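Local coordinates for gram-negative insecticidal protein (Chromobacterium piscinae, PDB 6FBM) that acts as an insecticidal toxin of the MACPF and beta-tripod families and, as in many other MACPF proteins, probably works by forming pores in target membranes, at residues Leu10-Val16 with Ser56-Pro60; Pro39-Phe43 with Leu141-Arg146; Met63-Phe69 with Val129-Leu135; Asp152-Met158 with Leu286-Arg292. All coordinates share one frame. Residues are numbered along the deposited sequence.

Contact 1 of 4, residues Leu10-Val16 with Ser56-Pro60; sequences LGNLPGV and SYTFP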
# COMPACT_ATOMS: atom_id res chain seq x y z
N LEU A 10 1.68 -19.05 18.57
CA LEU A 10 0.38 -19.59 18.76
C LEU A 10 -0.52 -19.43 17.57
O LEU A 10 -1.70 -19.66 17.73
CB LEU A 10 -0.30 -18.94 19.98
CG LEU A 10 0.39 -19.22 21.34
CD1 LEU A 10 -0.20 -18.35 22.45
CD2 LEU A 10 0.32 -20.68 21.77
N GLY A 11 0.00 -19.14 16.38
CA GLY A 11 -0.84 -19.05 15.19
C GLY A 11 -1.46 -17.67 15.02
O GLY A 11 -1.30 -16.79 15.87
N ASN A 12 -2.18 -17.50 13.93
CA ASN A 12 -2.66 -16.18 13.54
C ASN A 12 -4.19 -16.01 13.68
O ASN A 12 -4.73 -15.01 13.22
CB ASN A 12 -2.25 -15.90 12.07
CG ASN A 12 -2.99 -16.79 11.10
OD1 ASN A 12 -3.45 -17.86 11.46
ND2 ASN A 12 -3.06 -16.38 9.89
N LEU A 13 -4.88 -16.98 14.28
CA LEU A 13 -6.33 -16.88 14.43
C LEU A 13 -6.59 -15.82 15.48
O LEU A 13 -6.10 -15.93 16.58
CB LEU A 13 -6.94 -18.19 14.93
CG LEU A 13 -8.47 -18.19 15.13
CD1 LEU A 13 -9.22 -18.25 13.79
CD2 LEU A 13 -8.83 -19.34 16.07
N PRO A 14 -7.35 -14.77 15.11
CA PRO A 14 -7.65 -13.75 16.11
C PRO A 14 -8.37 -14.33 17.34
O PRO A 14 -9.23 -15.22 17.23
CB PRO A 14 -8.55 -12.79 15.34
CG PRO A 14 -8.13 -12.90 13.93
CD PRO A 14 -7.79 -14.36 13.75
N GLY A 15 -7.95 -13.86 18.50
CA GLY A 15 -8.42 -14.36 19.78
C GLY A 15 -7.44 -15.27 20.48
O GLY A 15 -7.44 -15.35 21.71
N VAL A 16 -6.59 -15.96 19.72
CA VAL A 16 -5.73 -16.96 20.30
C VAL A 16 -4.88 -16.42 21.44
O VAL A 16 -4.65 -17.13 22.41
CB VAL A 16 -4.82 -17.63 19.26
CG1 VAL A 16 -3.79 -18.52 19.93
CG2 VAL A 16 -5.64 -18.53 18.35
N SER A 56 -7.31 -18.69 5.63
CA SER A 56 -6.68 -19.69 6.45
C SER A 56 -6.15 -19.11 7.75
O SER A 56 -5.50 -18.07 7.77
CB SER A 56 -5.54 -20.37 5.71
OG SER A 56 -5.44 -21.70 6.19
N TYR A 57 -6.42 -19.82 8.83
CA TYR A 57 -5.97 -19.40 10.13
C TYR A 57 -5.31 -20.56 10.82
O TYR A 57 -5.68 -21.70 10.61
CB TYR A 57 -7.20 -18.95 10.91
CG TYR A 57 -7.78 -17.64 10.43
CD1 TYR A 57 -7.14 -16.44 10.67
CD2 TYR A 57 -8.93 -17.61 9.71
CE1 TYR A 57 -7.65 -15.24 10.23
CE2 TYR A 57 -9.47 -16.40 9.24
CZ TYR A 57 -8.81 -15.24 9.46
OH TYR A 57 -9.37 -14.07 8.99
N THR A 58 -4.34 -20.28 11.68
CA THR A 58 -3.72 -21.29 12.50
C THR A 58 -3.93 -20.99 13.97
O THR A 58 -4.14 -19.84 14.35
CB THR A 58 -2.22 -21.41 12.22
OG1 THR A 58 -1.60 -20.15 12.38
CG2 THR A 58 -1.99 -21.92 10.79
N PHE A 59 -3.88 -22.02 14.79
CA PHE A 59 -4.08 -21.90 16.24
C PHE A 59 -3.55 -23.19 16.86
O PHE A 59 -3.36 -24.16 16.15
CB PHE A 59 -5.55 -21.71 16.59
CG PHE A 59 -6.43 -22.79 16.07
CD1 PHE A 59 -6.89 -22.78 14.77
CD2 PHE A 59 -6.79 -23.85 16.88
CE1 PHE A 59 -7.69 -23.79 14.28
CE2 PHE A 59 -7.59 -24.89 16.40
CZ PHE A 59 -8.04 -24.86 15.10
N PRO A 60 -3.28 -23.18 18.18
CA PRO A 60 -2.78 -24.40 18.80
C PRO A 60 -3.77 -25.56 18.77
O PRO A 60 -4.96 -25.37 19.01
CB PRO A 60 -2.50 -23.96 20.24
CG PRO A 60 -2.24 -22.48 20.10
CD PRO A 60 -3.30 -22.07 19.14
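This contact lays the irregular N-terminal segment Leu10-Val16 along strand 55-60, one half of the two-stranded antiparallel hairpin 47-52/55-60 beside the curled sheet of the MACPF domain. Two of its three hydrogen bonds are accepted by one side-chain atom, Asn12 OD1; the third is backbone to backbone. Asn12 OD1 accepts from Thr58 N at 2.6 Å (165° at the hydrogen) and from Thr58 OG1 at 3.1 Å, while Leu13 N donates to Thr58 O at 3.0 Å. The backbones come close at Gly11 and Phe59, whose CA atoms are 4.4 Å apart. A CB on Gly11 would clash with Thr58 O and, at phi/psi of 86/177°, with the preceding carbonyl, so only glycine fits. A type II turn from Leu13 to Val16, closed by Val16 N to Leu13 O at 3.2 Å, then returns Val16 to the strand. Leu13 CD1 packs on Tyr57 CB at 3.6 Å, and the same side chain reaches Val65, Trp131 and Ile133 of the main sheet. Asn12 of the second subunit bonds to Ser56 O, placing the strand at a subunit interface. Val16 CG2 lies 3.6 Å from Phe59 CB, and Val16 CG1 3.7 Å from Pro60 CD.

Contact 2 of 4, residues Pro39-Phe43 with Leu141-Arg146; sequences PLFDF and LRSMLR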
# COMPACT_ATOMS: atom_id res chain seq x y z
N PRO A 39 1.07 -15.33 30.28
CA PRO A 39 0.35 -16.56 29.89
C PRO A 39 0.52 -17.66 30.93
O PRO A 39 1.59 -17.80 31.50
CB PRO A 39 1.01 -16.96 28.56
CG PRO A 39 1.59 -15.69 28.03
CD PRO A 39 2.04 -14.92 29.26
N LEU A 40 -0.54 -18.41 31.19
CA LEU A 40 -0.54 -19.42 32.25
C LEU A 40 -0.10 -20.75 31.72
O LEU A 40 0.44 -21.57 32.46
CB LEU A 40 -1.94 -19.56 32.84
CG LEU A 40 -2.34 -18.56 33.94
CD1 LEU A 40 -1.81 -17.14 33.75
CD2 LEU A 40 -3.85 -18.57 34.09
N PHE A 41 -0.33 -20.99 30.43
CA PHE A 41 -0.19 -22.31 29.87
C PHE A 41 0.76 -22.30 28.71
O PHE A 41 1.05 -21.26 28.13
CB PHE A 41 -1.54 -22.83 29.43
CG PHE A 41 -2.61 -22.68 30.46
CD1 PHE A 41 -2.65 -23.53 31.55
CD2 PHE A 41 -3.57 -21.69 30.36
CE1 PHE A 41 -3.65 -23.41 32.51
CE2 PHE A 41 -4.55 -21.56 31.31
CZ PHE A 41 -4.59 -22.42 32.40
N ASP A 42 1.28 -23.49 28.42
CA ASP A 42 2.11 -23.77 27.27
C ASP A 42 1.18 -24.65 26.44
O ASP A 42 0.90 -25.77 26.83
CB ASP A 42 3.36 -24.54 27.73
CG ASP A 42 4.24 -25.02 26.55
OD1 ASP A 42 3.92 -24.80 25.37
OD2 ASP A 42 5.31 -25.62 26.81
N PHE A 43 0.70 -24.13 25.32
CA PHE A 43 -0.34 -24.82 24.54
C PHE A 43 0.17 -25.80 23.48
O PHE A 43 -0.63 -26.34 22.71
CB PHE A 43 -1.28 -23.79 23.90
CG PHE A 43 -2.17 -23.11 24.88
CD1 PHE A 43 -3.17 -23.81 25.53
CD2 PHE A 43 -2.01 -21.76 25.16
CE1 PHE A 43 -3.98 -23.18 26.43
CE2 PHE A 43 -2.84 -21.12 26.06
CZ PHE A 43 -3.82 -21.82 26.69
N LEU A 141 -5.37 -29.09 31.61
CA LEU A 141 -4.47 -27.95 31.66
C LEU A 141 -3.43 -28.05 32.77
O LEU A 141 -2.35 -27.45 32.68
CB LEU A 141 -5.25 -26.64 31.82
CG LEU A 141 -6.10 -26.19 30.61
CD1 LEU A 141 -7.09 -25.11 31.05
CD2 LEU A 141 -5.19 -25.70 29.49
N ARG A 142 -3.74 -28.82 33.81
CA ARG A 142 -2.82 -29.04 34.92
C ARG A 142 -1.45 -29.49 34.47
O ARG A 142 -0.46 -29.09 35.07
CB ARG A 142 -3.40 -30.07 35.90
CG ARG A 142 -2.86 -29.96 37.33
CD ARG A 142 -4.01 -29.96 38.33
NE ARG A 142 -4.86 -31.13 38.17
CZ ARG A 142 -6.16 -31.22 38.50
NH1 ARG A 142 -6.81 -30.19 39.04
NH2 ARG A 142 -6.81 -32.36 38.28
N SER A 143 -1.39 -30.29 33.41
CA SER A 143 -0.10 -30.73 32.84
C SER A 143 0.51 -29.75 31.81
O SER A 143 1.52 -30.07 31.20
CB SER A 143 -0.27 -32.12 32.20
OG SER A 143 -0.98 -32.03 30.98
N MET A 144 -0.10 -28.58 31.64
CA MET A 144 0.30 -27.63 30.60
C MET A 144 0.67 -26.28 31.17
O MET A 144 0.72 -25.30 30.43
CB MET A 144 -0.86 -27.45 29.60
CG MET A 144 -1.12 -28.69 28.77
SD MET A 144 -2.75 -28.60 28.04
CE MET A 144 -2.61 -27.32 26.80
N LEU A 145 0.96 -26.22 32.48
CA LEU A 145 1.23 -24.97 33.15
C LEU A 145 2.63 -24.50 32.81
O LEU A 145 3.53 -25.33 32.65
CB LEU A 145 1.11 -25.13 34.66
CG LEU A 145 -0.22 -25.65 35.20
CD1 LEU A 145 -0.16 -25.67 36.71
CD2 LEU A 145 -1.39 -24.80 34.73
N ARG A 146 2.80 -23.19 32.70
CA ARG A 146 4.14 -22.63 32.54
C ARG A 146 4.84 -22.79 33.87
O ARG A 146 4.20 -22.89 34.92
CB ARG A 146 4.11 -21.15 32.14
CG ARG A 146 3.46 -20.90 30.79
CD ARG A 146 4.14 -19.89 29.92
NE ARG A 146 5.42 -20.36 29.40
CZ ARG A 146 5.62 -20.92 28.20
NH1 ARG A 146 4.61 -21.11 27.34
NH2 ARG A 146 6.84 -21.30 27.86
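A single beta bridge, Phe41 with Leu145 (CA-CA 4.5 Å), joins two irregular segments: Pro39-Phe43, which leads from strand 35-39 to strand 47-52, and Leu141-Arg146 of the MACPF domain, which connects helices 138-141 and 147-154. Its two hydrogen bonds flank the bridged pair. Arg146 N donates to Leu40 O at 2.9 Å with 169° at the hydrogen, and Asp42 N donates to Met144 O at 2.8 Å with 167°, so both are short and nearly linear. The same acceptors take CA-H...O contacts, Leu145 CA to Leu40 O at 3.6 Å and Phe41 CA to Met144 O at 3.2 Å. Within the second segment, Met144 N is satisfied by Leu141 O at 2.7 Å, which closes the turn that presents Met144 O. Phe43 O accepts from Ser62 OG, and Ser143 OG bonds Thr140 O. Arg146 occupies the N-cap position of the following helix. Its guanidinium forms no salt bridge with Asp42: Asp42 OD1 is 4.2 Å from Arg146 NH1 and well out of the guanidinium plane, and that oxygen instead accepts a weak hydrogen bond from Gly44 N. Among the aromatic side chains, Phe41 packs edge-to-face with Tyr171 of strand 170-177, and Phe43 CD1 meets Met144 CE at 3.8 Å. Leu141 CD2 sits over the Phe41 ring in a CH-pi contact, 4.0 Å from the centroid and 14° off its normal.

Contact 3 of 4, residues Met63-Phe69 with Val129-Leu135; sequences MHVHTYF and VLWYISL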
# COMPACT_ATOMS: atom_id res chain seq x y z
N MET A 63 -6.36 -26.12 21.44
CA MET A 63 -7.58 -25.32 21.54
C MET A 63 -8.56 -25.83 20.54
O MET A 63 -8.16 -26.49 19.56
CB MET A 63 -7.32 -23.84 21.28
CG MET A 63 -6.22 -23.26 22.14
SD MET A 63 -6.07 -21.47 21.91
CE MET A 63 -4.60 -21.14 22.91
N HIS A 64 -9.83 -25.55 20.80
CA HIS A 64 -10.90 -25.91 19.90
C HIS A 64 -11.53 -24.61 19.39
O HIS A 64 -11.75 -23.67 20.16
CB HIS A 64 -11.96 -26.73 20.61
CG HIS A 64 -11.61 -28.18 20.74
ND1 HIS A 64 -12.55 -29.15 21.04
CD2 HIS A 64 -10.43 -28.84 20.60
CE1 HIS A 64 -11.95 -30.34 21.10
NE2 HIS A 64 -10.67 -30.17 20.85
N VAL A 65 -11.87 -24.62 18.11
CA VAL A 65 -12.50 -23.49 17.48
C VAL A 65 -13.83 -23.94 16.95
O VAL A 65 -13.91 -24.95 16.25
CB VAL A 65 -11.63 -22.95 16.33
CG1 VAL A 65 -12.35 -21.84 15.59
CG2 VAL A 65 -10.28 -22.46 16.87
N HIS A 66 -14.84 -23.16 17.27
CA HIS A 66 -16.20 -23.33 16.75
C HIS A 66 -16.62 -22.07 16.05
O HIS A 66 -16.84 -21.05 16.68
CB HIS A 66 -17.17 -23.66 17.92
CG HIS A 66 -17.07 -25.07 18.38
ND1 HIS A 66 -16.17 -25.46 19.36
CD2 HIS A 66 -17.66 -26.20 17.93
CE1 HIS A 66 -16.23 -26.77 19.50
NE2 HIS A 66 -17.13 -27.24 18.65
N THR A 67 -16.73 -22.11 14.73
CA THR A 67 -17.19 -20.94 13.99
C THR A 67 -18.69 -20.87 14.12
O THR A 67 -19.35 -21.89 14.05
CB THR A 67 -16.77 -20.94 12.50
OG1 THR A 67 -17.53 -21.93 11.81
CG2 THR A 67 -15.31 -21.20 12.36
N TYR A 68 -19.22 -19.68 14.36
CA TYR A 68 -20.66 -19.45 14.35
C TYR A 68 -20.87 -17.97 14.02
O TYR A 68 -20.84 -17.12 14.88
CB TYR A 68 -21.37 -19.91 15.64
CG TYR A 68 -22.90 -19.79 15.61
CD1 TYR A 68 -23.62 -19.71 14.38
CD2 TYR A 68 -23.62 -19.75 16.80
CE1 TYR A 68 -24.99 -19.57 14.36
CE2 TYR A 68 -25.01 -19.61 16.80
CZ TYR A 68 -25.69 -19.53 15.58
OH TYR A 68 -27.07 -19.40 15.55
N PHE A 69 -21.04 -17.66 12.75
CA PHE A 69 -21.22 -16.28 12.34
C PHE A 69 -22.65 -15.85 12.68
O PHE A 69 -23.58 -16.14 11.95
CB PHE A 69 -20.94 -16.16 10.83
CG PHE A 69 -20.95 -14.73 10.34
CD1 PHE A 69 -22.15 -14.03 10.23
CD2 PHE A 69 -19.75 -14.06 10.02
CE1 PHE A 69 -22.18 -12.70 9.82
CE2 PHE A 69 -19.78 -12.72 9.66
CZ PHE A 69 -20.99 -12.05 9.53
N VAL A 129 -20.44 -12.41 16.87
CA VAL A 129 -19.51 -13.52 17.07
C VAL A 129 -19.09 -14.06 15.73
O VAL A 129 -19.93 -14.30 14.87
CB VAL A 129 -20.17 -14.68 17.86
CG1 VAL A 129 -19.18 -15.83 18.08
CG2 VAL A 129 -20.74 -14.18 19.20
N LEU A 130 -17.79 -14.23 15.53
CA LEU A 130 -17.28 -14.95 14.38
C LEU A 130 -16.99 -16.40 14.80
O LEU A 130 -17.38 -17.33 14.10
CB LEU A 130 -16.03 -14.25 13.84
CG LEU A 130 -16.24 -12.77 13.51
CD1 LEU A 130 -14.92 -12.12 13.19
CD2 LEU A 130 -17.22 -12.55 12.36
N TRP A 131 -16.28 -16.59 15.91
CA TRP A 131 -16.03 -17.92 16.43
C TRP A 131 -15.83 -17.89 17.93
O TRP A 131 -15.65 -16.83 18.52
CB TRP A 131 -14.81 -18.56 15.76
CG TRP A 131 -13.63 -17.69 15.75
CD1 TRP A 131 -12.72 -17.59 16.73
CD2 TRP A 131 -13.21 -16.84 14.69
NE1 TRP A 131 -11.70 -16.71 16.35
CE2 TRP A 131 -11.98 -16.27 15.08
CE3 TRP A 131 -13.71 -16.56 13.42
CZ2 TRP A 131 -11.30 -15.36 14.28
CZ3 TRP A 131 -13.03 -15.68 12.63
CH2 TRP A 131 -11.84 -15.08 13.05
N TYR A 132 -15.89 -19.08 18.52
CA TYR A 132 -15.53 -19.30 19.90
C TYR A 132 -14.22 -20.05 19.89
O TYR A 132 -13.96 -20.87 19.00
CB TYR A 132 -16.61 -20.11 20.62
CG TYR A 132 -18.02 -19.53 20.56
CD1 TYR A 132 -18.44 -18.59 21.50
CD2 TYR A 132 -18.95 -19.94 19.60
CE1 TYR A 132 -19.72 -18.04 21.48
CE2 TYR A 132 -20.24 -19.40 19.56
CZ TYR A 132 -20.63 -18.44 20.50
OH TYR A 132 -21.92 -17.87 20.51
N ILE A 133 -13.36 -19.75 20.85
CA ILE A 133 -12.18 -20.55 21.10
C ILE A 133 -12.38 -21.07 22.51
O ILE A 133 -12.89 -20.34 23.38
CB ILE A 133 -10.86 -19.77 21.03
CG1 ILE A 133 -10.85 -18.82 19.82
CG2 ILE A 133 -9.69 -20.74 20.99
CD1 ILE A 133 -9.65 -17.92 19.73
N SER A 134 -12.04 -22.34 22.73
CA SER A 134 -12.17 -22.94 24.05
C SER A 134 -10.97 -23.80 24.35
O SER A 134 -10.34 -24.34 23.45
CB SER A 134 -13.45 -23.75 24.14
OG SER A 134 -13.47 -24.76 23.15
N LEU A 135 -10.63 -23.84 25.63
CA LEU A 135 -9.51 -24.61 26.14
C LEU A 135 -10.00 -25.94 26.72
O LEU A 135 -11.20 -26.13 26.97
CB LEU A 135 -8.82 -23.83 27.26
CG LEU A 135 -8.22 -22.49 26.84
CD1 LEU A 135 -7.48 -21.88 28.02
CD2 LEU A 135 -7.26 -22.64 25.67
O HOH W 1 -14.90 -23.49 20.76
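Val129 O lies 3.0 Å from Tyr68 O, two acceptors that cannot bond. Leu130 stands where the chain turns a corner; its carbonyl O accepts from Tyr68 N at 3.0 Å, while Leu130 CD2 touches Phe69 CE2 at 3.7 Å. Together Leu130 and Trp131 face Val177 in a classic beta bulge. Trp131 forms a non-hydrogen-bonded pair with Thr67, and its NE1 bonds to Pro14 O. From here residues 64-69 and 131-134 run antiparallel (163° between their directions), within neighbouring strands of the curled MACPF sheet. Tyr132 pairs with His66 through Tyr132 N to His66 O (2.9 Å) and His66 N to Tyr132 O (3.0 Å). Ile133 forms a non-hydrogen-bonded pair with Val65, and Ile133 CG2 lies 3.8 Å from Met63 SD. Ser134 and His64 bond twice: Ser134 N to His64 O at 2.9 Å, His64 N to Ser134 O at 3.0 Å. A water joins Ser134 OG (3.1 Å) with His66 ND1 (2.7 Å) and His64 O (3.2 Å). Leu135 CD2 reaches Met63 CG at 3.7 Å.

Contact 4 of 4, residues Asp152-Met158 with Leu286-Arg292; sequences DLNNPNM and LADKPER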
# COMPACT_ATOMS: atom_id res chain seq x y z
N ASP A 152 4.46 -21.06 41.66
CA ASP A 152 3.70 -20.15 42.53
C ASP A 152 2.36 -20.73 42.94
O ASP A 152 2.02 -20.72 44.13
CB ASP A 152 3.48 -18.78 41.86
CG ASP A 152 4.75 -17.97 41.76
OD1 ASP A 152 5.69 -18.28 42.50
OD2 ASP A 152 4.82 -17.03 40.94
N LEU A 153 1.63 -21.25 41.96
CA LEU A 153 0.31 -21.85 42.19
C LEU A 153 0.36 -22.94 43.26
O LEU A 153 -0.49 -22.97 44.13
CB LEU A 153 -0.24 -22.42 40.88
CG LEU A 153 -1.55 -23.19 40.91
CD1 LEU A 153 -2.71 -22.28 41.29
CD2 LEU A 153 -1.79 -23.81 39.55
N ASN A 154 1.37 -23.80 43.18
CA ASN A 154 1.46 -24.98 44.05
C ASN A 154 2.32 -24.78 45.34
O ASN A 154 2.27 -25.62 46.23
CB ASN A 154 1.96 -26.18 43.24
CG ASN A 154 0.94 -26.65 42.20
OD1 ASN A 154 -0.13 -27.16 42.55
ND2 ASN A 154 1.28 -26.50 40.92
N ASN A 155 3.10 -23.70 45.42
CA ASN A 155 3.89 -23.36 46.62
C ASN A 155 2.93 -23.00 47.75
O ASN A 155 2.20 -22.04 47.61
CB ASN A 155 4.83 -22.18 46.32
CG ASN A 155 5.65 -21.72 47.52
OD1 ASN A 155 5.47 -22.17 48.64
ND2 ASN A 155 6.55 -20.79 47.26
N PRO A 156 2.94 -23.75 48.88
CA PRO A 156 2.01 -23.41 49.97
C PRO A 156 2.35 -22.10 50.73
O PRO A 156 1.49 -21.54 51.41
CB PRO A 156 2.08 -24.63 50.91
CG PRO A 156 2.84 -25.68 50.17
CD PRO A 156 3.74 -24.94 49.23
N ASN A 157 3.58 -21.64 50.58
CA ASN A 157 4.02 -20.38 51.19
C ASN A 157 3.77 -19.16 50.32
O ASN A 157 4.07 -18.06 50.73
CB ASN A 157 5.51 -20.48 51.55
CG ASN A 157 5.80 -21.57 52.58
OD1 ASN A 157 4.99 -21.80 53.48
ND2 ASN A 157 6.94 -22.23 52.44
N MET A 158 3.24 -19.36 49.11
CA MET A 158 2.82 -18.24 48.26
C MET A 158 1.38 -17.91 48.62
O MET A 158 0.48 -18.69 48.31
CB MET A 158 2.90 -18.62 46.78
CG MET A 158 2.33 -17.59 45.82
SD MET A 158 3.48 -16.30 45.34
CE MET A 158 3.60 -15.29 46.80
N LEU A 286 -6.67 -25.50 39.12
CA LEU A 286 -5.41 -25.98 38.53
C LEU A 286 -4.37 -26.47 39.52
O LEU A 286 -3.36 -27.06 39.13
CB LEU A 286 -4.80 -24.85 37.70
CG LEU A 286 -5.67 -24.31 36.56
CD1 LEU A 286 -5.07 -23.01 36.03
CD2 LEU A 286 -5.78 -25.37 35.47
N ALA A 287 -4.56 -26.17 40.81
CA ALA A 287 -3.59 -26.56 41.83
C ALA A 287 -3.59 -28.09 41.99
O ALA A 287 -4.65 -28.72 41.87
CB ALA A 287 -3.92 -25.88 43.14
N ASP A 288 -2.41 -28.66 42.23
CA ASP A 288 -2.26 -30.13 42.39
C ASP A 288 -3.03 -30.68 43.59
O ASP A 288 -3.79 -31.64 43.45
CB ASP A 288 -0.78 -30.53 42.51
CG ASP A 288 -0.00 -30.39 41.22
OD1 ASP A 288 -0.58 -30.51 40.12
OD2 ASP A 288 1.21 -30.19 41.29
N LYS A 289 -2.85 -30.05 44.76
CA LYS A 289 -3.40 -30.57 46.01
C LYS A 289 -4.79 -29.98 46.32
O LYS A 289 -4.95 -28.78 46.24
CB LYS A 289 -2.44 -30.28 47.17
CG LYS A 289 -1.01 -30.70 46.91
CD LYS A 289 -0.19 -30.91 48.18
CE LYS A 289 1.29 -30.90 47.78
NZ LYS A 289 2.22 -31.69 48.64
N PRO A 290 -5.77 -30.81 46.68
CA PRO A 290 -7.08 -30.28 47.13
C PRO A 290 -7.04 -29.23 48.26
O PRO A 290 -7.91 -28.37 48.31
CB PRO A 290 -7.82 -31.54 47.62
CG PRO A 290 -7.23 -32.66 46.82
CD PRO A 290 -5.79 -32.29 46.56
N GLU A 291 -6.03 -29.30 49.13
CA GLU A 291 -5.87 -28.36 50.25
C GLU A 291 -5.53 -26.97 49.72
O GLU A 291 -5.96 -25.96 50.27
CB GLU A 291 -4.74 -28.78 51.22
CG GLU A 291 -4.79 -30.23 51.70
CD GLU A 291 -4.02 -31.18 50.79
OE1 GLU A 291 -2.79 -31.01 50.63
OE2 GLU A 291 -4.65 -32.08 50.21
N ARG A 292 -4.73 -26.95 48.67
CA ARG A 292 -4.31 -25.72 48.00
C ARG A 292 -5.46 -25.11 47.18
O ARG A 292 -5.66 -23.89 47.20
CB ARG A 292 -3.07 -26.03 47.13
CG ARG A 292 -2.41 -24.84 46.45
CD ARG A 292 -2.10 -23.68 47.36
NE ARG A 292 -1.28 -22.70 46.66
CZ ARG A 292 -0.91 -21.51 47.14
NH1 ARG A 292 -1.30 -21.09 48.35
NH2 ARG A 292 -0.15 -20.72 46.37
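Arg292 is the largest single contributor, with 112 Å² of its surface covered by Asp152-Met158. Its chi angles (t, p, t, then 174°) carry the guanidinium into a pocket of backbone carbonyls. Arg292 NE donates to Leu153 O at 2.7 Å (166°), and Met158 O receives both Arg292 NH2 (2.9 Å) and Arg292 NH1 (3.0 Å). The bonds from Arg292 NH2 to Asp152 O (3.1 Å) and Leu153 O (3.2 Å) are weak. Arg292 NH1 also forms a salt bridge with Glu295. The accepting carbonyls lie at the end of helix 147-154 and in the type I turn Asn155-Met158, so the Arg292 side chain, from the first turn of helix 290-298, joins two helical parts of the MACPF domain. Asn155, chi1 t, folds its OD1 onto Asn157 N at 2.8 Å as an Asx turn. Asn154, chi1 m with chi2 at -68°, sends OD1 to Asp288 N at 2.7 Å and 175°. Leu153, chi1 t and chi2 p, places CD2 3.7 Å from Leu286 CB.

Overall arrangement
All four contacts lie on one side of the chain's centre, at the MACPF end of an elongated molecule. Contacts 1 and 3 are closest, with centres about 11 Å apart; they touch, Leu13 packing on Val65 and Trp131, and strands 55-60 and 64-78 are consecutive. Contact 2 lies about 17 Å from contact 1 and 20 Å from contact 3 between centres; Phe43 touches both, and the segments of contact 3 fall between those of contact 2 in sequence. Contact 4 comes last along the chain, about 15 Å from contact 2 and 31 Å from contacts 1 and 3 between centres. Helix 147-154 connects it to contact 2. Contacts 1 and 2 interleave (10-16, 39-43, 56-60, 141-146), whereas contacts 3 and 4 each join two parts of the MACPF domain.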